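Local coordinates for protein host Factor for Q beta (Staphylococcus aureus, PDB 1KQ1) that binds RNA as a ring-shaped Sm-like hexamer and acts as a pleiotropic regulator of translation, at residues 13-18 against 61-66; 21-24 against 30-33. All coordinates share one frame; numbering follows the deposited sequence.

Contact 1 of 2, residues 13-18 against 61-66; sequences ENFKAN and STYTVE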
loop_
_atom_site.group_PDB
_atom_site.type_symbol
_atom_site.label_atom_id
_atom_site.label_comp_id
_atom_site.label_asym_id
_atom_site.label_seq_id
_atom_site.Cartn_x
_atom_site.Cartn_y
_atom_site.Cartn_z
ATOM N N GLU C 13 15.307 -2.870 -19.202
ATOM C CA GLU C 13 16.629 -2.747 -19.836
ATOM C C GLU C 13 16.516 -2.270 -21.307
ATOM O O GLU C 13 17.341 -1.482 -21.778
ATOM C CB GLU C 13 17.346 -4.110 -19.727
ATOM C CG GLU C 13 18.785 -4.062 -20.184
ATOM C CD GLU C 13 19.673 -3.117 -19.392
ATOM O OE1 GLU C 13 20.732 -2.737 -19.937
ATOM O OE2 GLU C 13 19.352 -2.766 -18.234
ATOM N N ASN C 14 15.486 -2.739 -21.985
ATOM C CA ASN C 14 15.232 -2.291 -23.358
ATOM C C ASN C 14 14.779 -0.830 -23.338
ATOM O O ASN C 14 15.223 -0.044 -24.169
ATOM C CB ASN C 14 14.157 -3.130 -23.995
ATOM C CG ASN C 14 14.706 -4.414 -24.601
ATOM O OD1 ASN C 14 15.755 -4.402 -25.252
ATOM N ND2 ASN C 14 13.990 -5.515 -24.411
ATOM N N PHE C 15 13.899 -0.459 -22.395
ATOM C CA PHE C 15 13.468 0.933 -22.324
ATOM C C PHE C 15 14.664 1.831 -22.123
ATOM O O PHE C 15 14.749 2.895 -22.728
ATOM C CB PHE C 15 12.501 1.195 -21.121
ATOM C CG PHE C 15 11.171 0.513 -21.211
ATOM C CD1 PHE C 15 10.633 0.114 -22.431
ATOM C CD2 PHE C 15 10.439 0.276 -20.044
ATOM C CE1 PHE C 15 9.389 -0.519 -22.486
ATOM C CE2 PHE C 15 9.208 -0.353 -20.086
ATOM C CZ PHE C 15 8.670 -0.754 -21.298
ATOM N N LYS C 16 15.564 1.431 -21.214
ATOM C CA LYS C 16 16.744 2.184 -20.901
ATOM C C LYS C 16 17.662 2.284 -22.118
ATOM O O LYS C 16 18.115 3.373 -22.497
ATOM C CB LYS C 16 17.504 1.504 -19.752
ATOM C CG LYS C 16 18.730 2.211 -19.285
ATOM C CD LYS C 16 19.417 1.447 -18.162
ATOM C CE LYS C 16 20.813 1.939 -17.898
ATOM N NZ LYS C 16 21.562 0.927 -17.065
ATOM N N ALA C 17 17.940 1.133 -22.714
ATOM C CA ALA C 17 18.902 1.152 -23.812
ATOM C C ALA C 17 18.430 1.921 -25.003
ATOM O O ALA C 17 19.243 2.585 -25.665
ATOM C CB ALA C 17 19.242 -0.254 -24.227
ATOM N N ASN C 18 17.134 1.832 -25.278
ATOM C CA ASN C 18 16.563 2.497 -26.436
ATOM C C ASN C 18 16.068 3.921 -26.147
ATOM O O ASN C 18 15.562 4.617 -27.044
ATOM C CB ASN C 18 15.422 1.668 -26.986
ATOM C CG ASN C 18 15.882 0.324 -27.517
ATOM O OD1 ASN C 18 15.201 -0.684 -27.356
ATOM N ND2 ASN C 18 17.035 0.315 -28.166
ATOM N N SER C 61 2.364 1.558 -10.657
ATOM C CA SER C 61 1.344 0.576 -11.039
ATOM C C SER C 61 1.685 -0.053 -12.377
ATOM O O SER C 61 1.733 -1.304 -12.503
ATOM C CB SER C 61 0.008 1.298 -11.165
ATOM O OG SER C 61 -0.895 0.372 -11.713
ATOM N N THR C 62 1.950 0.794 -13.369
ATOM C CA THR C 62 2.147 0.292 -14.734
ATOM C C THR C 62 3.119 1.090 -15.546
ATOM O O THR C 62 3.254 2.280 -15.342
ATOM C CB THR C 62 0.780 0.432 -15.486
ATOM O OG1 THR C 62 -0.258 -0.187 -14.730
ATOM C CG2 THR C 62 0.792 -0.208 -16.900
ATOM N N TYR C 63 3.777 0.446 -16.517
ATOM C CA TYR C 63 4.568 1.165 -17.529
ATOM C C TYR C 63 3.881 0.944 -18.869
ATOM O O TYR C 63 3.439 -0.182 -19.157
ATOM C CB TYR C 63 5.977 0.607 -17.704
ATOM C CG TYR C 63 6.816 0.542 -16.479
ATOM C CD1 TYR C 63 7.649 1.596 -16.109
ATOM C CD2 TYR C 63 6.787 -0.603 -15.696
ATOM C CE1 TYR C 63 8.475 1.464 -14.940
ATOM C CE2 TYR C 63 7.574 -0.729 -14.550
ATOM C CZ TYR C 63 8.404 0.300 -14.199
ATOM O OH TYR C 63 9.182 0.153 -13.080
ATOM N N THR C 64 3.827 1.993 -19.706
ATOM C CA THR C 64 3.245 1.832 -21.064
ATOM C C THR C 64 4.128 2.637 -22.018
ATOM O O THR C 64 4.762 3.569 -21.601
ATOM C CB THR C 64 1.817 2.421 -21.179
ATOM O OG1 THR C 64 1.884 3.851 -21.069
ATOM C CG2 THR C 64 0.900 1.873 -20.123
ATOM N N VAL C 65 4.174 2.296 -23.329
ATOM C CA VAL C 65 5.007 3.052 -24.256
ATOM C C VAL C 65 4.159 3.761 -25.307
ATOM O O VAL C 65 2.954 3.595 -25.399
ATOM C CB VAL C 65 6.030 2.144 -24.963
ATOM C CG1 VAL C 65 6.804 2.929 -26.013
ATOM C CG2 VAL C 65 7.022 1.578 -23.959
ATOM N N GLU C 66 4.836 4.586 -26.140
ATOM C CA GLU C 66 4.217 5.362 -27.224
ATOM C C GLU C 66 3.678 6.687 -26.700
ATOM O O GLU C 66 2.448 6.887 -26.753
ATOM C CB GLU C 66 3.084 4.570 -27.882
ATOM C CG GLU C 66 3.491 3.189 -28.362
ATOM C CD GLU C 66 2.327 2.228 -28.360
ATOM O OE1 GLU C 66 1.338 2.499 -29.076
ATOM O OE2 GLU C 66 2.400 1.210 -27.638
#

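Contact 2 of 2, residues 21-24 against 30-33; sequences EVTV and FQMK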
loop_
_atom_site.group_PDB
_atom_site.type_symbol
_atom_site.label_atom_id
_atom_site.label_comp_id
_atom_site.label_asym_id
_atom_site.label_seq_id
_atom_site.Cartn_x
_atom_site.Cartn_y
_atom_site.Cartn_z
ATOM N N GLU C 21 10.481 6.744 -24.738
ATOM C CA GLU C 21 9.633 7.586 -23.917
ATOM C C GLU C 21 8.566 6.667 -23.314
ATOM O O GLU C 21 7.735 6.119 -24.014
ATOM C CB GLU C 21 8.983 8.635 -24.826
ATOM C CG GLU C 21 8.188 9.696 -24.092
ATOM C CD GLU C 21 9.052 10.779 -23.487
ATOM O OE1 GLU C 21 10.293 10.677 -23.573
ATOM O OE2 GLU C 21 8.485 11.743 -22.925
ATOM N N VAL C 22 8.600 6.492 -21.997
ATOM C CA VAL C 22 7.668 5.627 -21.309
ATOM C C VAL C 22 6.748 6.475 -20.416
ATOM O O VAL C 22 7.157 7.522 -19.938
ATOM C CB VAL C 22 8.474 4.667 -20.381
ATOM C CG1 VAL C 22 7.553 3.859 -19.466
ATOM C CG2 VAL C 22 9.357 3.741 -21.246
ATOM N N THR C 23 5.537 5.975 -20.237
ATOM C CA THR C 23 4.559 6.592 -19.344
ATOM C C THR C 23 4.486 5.663 -18.111
ATOM O O THR C 23 4.250 4.447 -18.222
ATOM C CB THR C 23 3.175 6.670 -19.968
ATOM O OG1 THR C 23 3.238 7.559 -21.111
ATOM C CG2 THR C 23 2.152 7.266 -18.969
ATOM N N VAL C 24 4.717 6.256 -16.959
ATOM C CA VAL C 24 4.665 5.532 -15.690
ATOM C C VAL C 24 3.362 5.928 -14.983
ATOM O O VAL C 24 3.117 7.154 -14.763
ATOM C CB VAL C 24 5.835 5.954 -14.805
ATOM C CG1 VAL C 24 5.734 5.293 -13.391
ATOM C CG2 VAL C 24 7.156 5.561 -15.448
ATOM N N PHE C 30 -2.230 8.659 -11.241
ATOM C CA PHE C 30 -1.601 9.759 -11.961
ATOM C C PHE C 30 -0.488 9.199 -12.824
ATOM O O PHE C 30 -0.068 8.037 -12.670
ATOM C CB PHE C 30 -1.038 10.815 -11.023
ATOM C CG PHE C 30 -0.504 12.043 -11.751
ATOM C CD1 PHE C 30 0.807 12.468 -11.559
ATOM C CD2 PHE C 30 -1.322 12.746 -12.637
ATOM C CE1 PHE C 30 1.301 13.591 -12.247
ATOM C CE2 PHE C 30 -0.849 13.860 -13.332
ATOM C CZ PHE C 30 0.457 14.285 -13.138
ATOM N N GLN C 31 -0.022 9.994 -13.775
ATOM C CA GLN C 31 0.987 9.485 -14.686
ATOM C C GLN C 31 2.037 10.542 -14.992
ATOM O O GLN C 31 1.754 11.755 -14.904
ATOM C CB GLN C 31 0.280 9.028 -15.973
ATOM C CG GLN C 31 -0.397 10.180 -16.766
ATOM C CD GLN C 31 -1.418 9.699 -17.813
ATOM O OE1 GLN C 31 -2.560 9.357 -17.488
ATOM N NE2 GLN C 31 -1.001 9.674 -19.072
ATOM N N MET C 32 3.249 10.087 -15.315
ATOM C CA MET C 32 4.352 10.979 -15.722
ATOM C C MET C 32 4.968 10.298 -16.945
ATOM O O MET C 32 4.917 9.088 -17.046
ATOM C CB MET C 32 5.435 11.088 -14.637
ATOM C CG MET C 32 5.005 11.829 -13.334
ATOM S SD MET C 32 6.333 11.925 -12.070
ATOM C CE MET C 32 5.432 12.751 -10.685
ATOM N N LYS C 33 5.558 11.060 -17.869
ATOM C CA LYS C 33 6.199 10.463 -19.059
ATOM C C LYS C 33 7.664 10.894 -19.097
ATOM O O LYS C 33 8.020 11.998 -18.683
ATOM C CB LYS C 33 5.472 10.903 -20.331
ATOM C CG LYS C 33 5.851 10.115 -21.573
ATOM C CD LYS C 33 5.031 10.596 -22.768
ATOM C CE LYS C 33 5.150 9.656 -23.965
ATOM N NZ LYS C 33 4.197 9.973 -25.067
#

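Contact 1 of 2, residues 13-18 against 61-66
F15 carries its ring with CG beside the backbone N and anti to the carbonyl carbon (chi1 -66°), and V65 has CG2 in the same relation to its own backbone; these two settings bring the far side of the phenyl ring against one valine methyl. V65 CG2 lies 3.5 Å from F15 CE1 and 3.9 Å from F15 CZ. On the other flank of the ring F15 CE2 reaches Y63 CB at 4.1 Å, so the phenyl group spans the two strand residues that face the helix, while T64 between them has its CB directed away from the helix. Phenylalanine suits this place because one residue can bridge from helix 7-17 to the strand, and branched valine offers a methyl close to the backbone. V22 of strand 21-26 also touches both F15 and Y63. The tyrosine contributes its CB here, and its OH is hydrogen-bonded to Y56 OH of the second subunit, whose strand extends the sheet beside T62, Y63 and T64. No hydrogen bond links helix and strand in these segments. Their union probably rests on close apolar packing, with part of F15 and V65 still open to solvent and the polar tip of Y63 spent on the subunit interface.

Contact 2 of 2, residues 21-24 against 30-33
K33 lays its extended aliphatic chain over T23 on one face of the hairpin. Its CG stands 3.7 Å from T23 OG1, the two side chains belonging to a non-hydrogen-bonded antiparallel pair whose CA atoms are 4.2 Å apart. E21, two residues before T23, also lies beside the lysine chain, but the exact fit of the two is doubtful. A long lysine suits this place because its methylenes can cover T23 while the chain runs out toward E66. T23 holds CG2 anti to the backbone N and OG1 beside it (chi1 -65°), which sets the methyl toward Q31 CB, 3.9 Å from T23 CG2, and the hydroxyl toward K33 CG; beta-branched threonine thus serves two neighbours at once.

The next pair, V24 and M32, is joined by two backbone hydrogen bonds, V24 N to M32 O (2.8 Å) and M32 N to V24 O (3.0 Å). Weaker CA-H...O contacts accompany them, among them K33 CA to V22 O at 3.2 Å. V24 and M32 both point to the face bearing neither T23 nor K33: buried V24 packs on I60 and Y63 of strand 60-65, and flexible M32 touches F26. Alternation along the strands thus gives one face of T23 and K33 and another of V24 and M32. The antiparallel register and the short connection between neighbouring strands make this a beta hairpin, here the opening pair of strands in the Sm fold.

Contact 1 and contact 2, with centres about 9 Å apart, meet through strand 21-26, which lies between strands 60-65 and 31-39 in the antiparallel sheet. T64 O of contact 1 lies 2.9 Å from T23 N of contact 2, a probable backbone hydrogen bond that ties the strands edge to edge. On the helix side V22 CG2 comes 3.7 Å from F15 CG, so strand 21-26 also packs against the helix. A further approach, packing only, brings K33 NZ to 3.7 Å from E66 C. Helix 7-17 is followed, after a short loop, by strand 21-26, whereas strand 60-65 is the last strand of the chain; the hairpin therefore stands between them in the sequence.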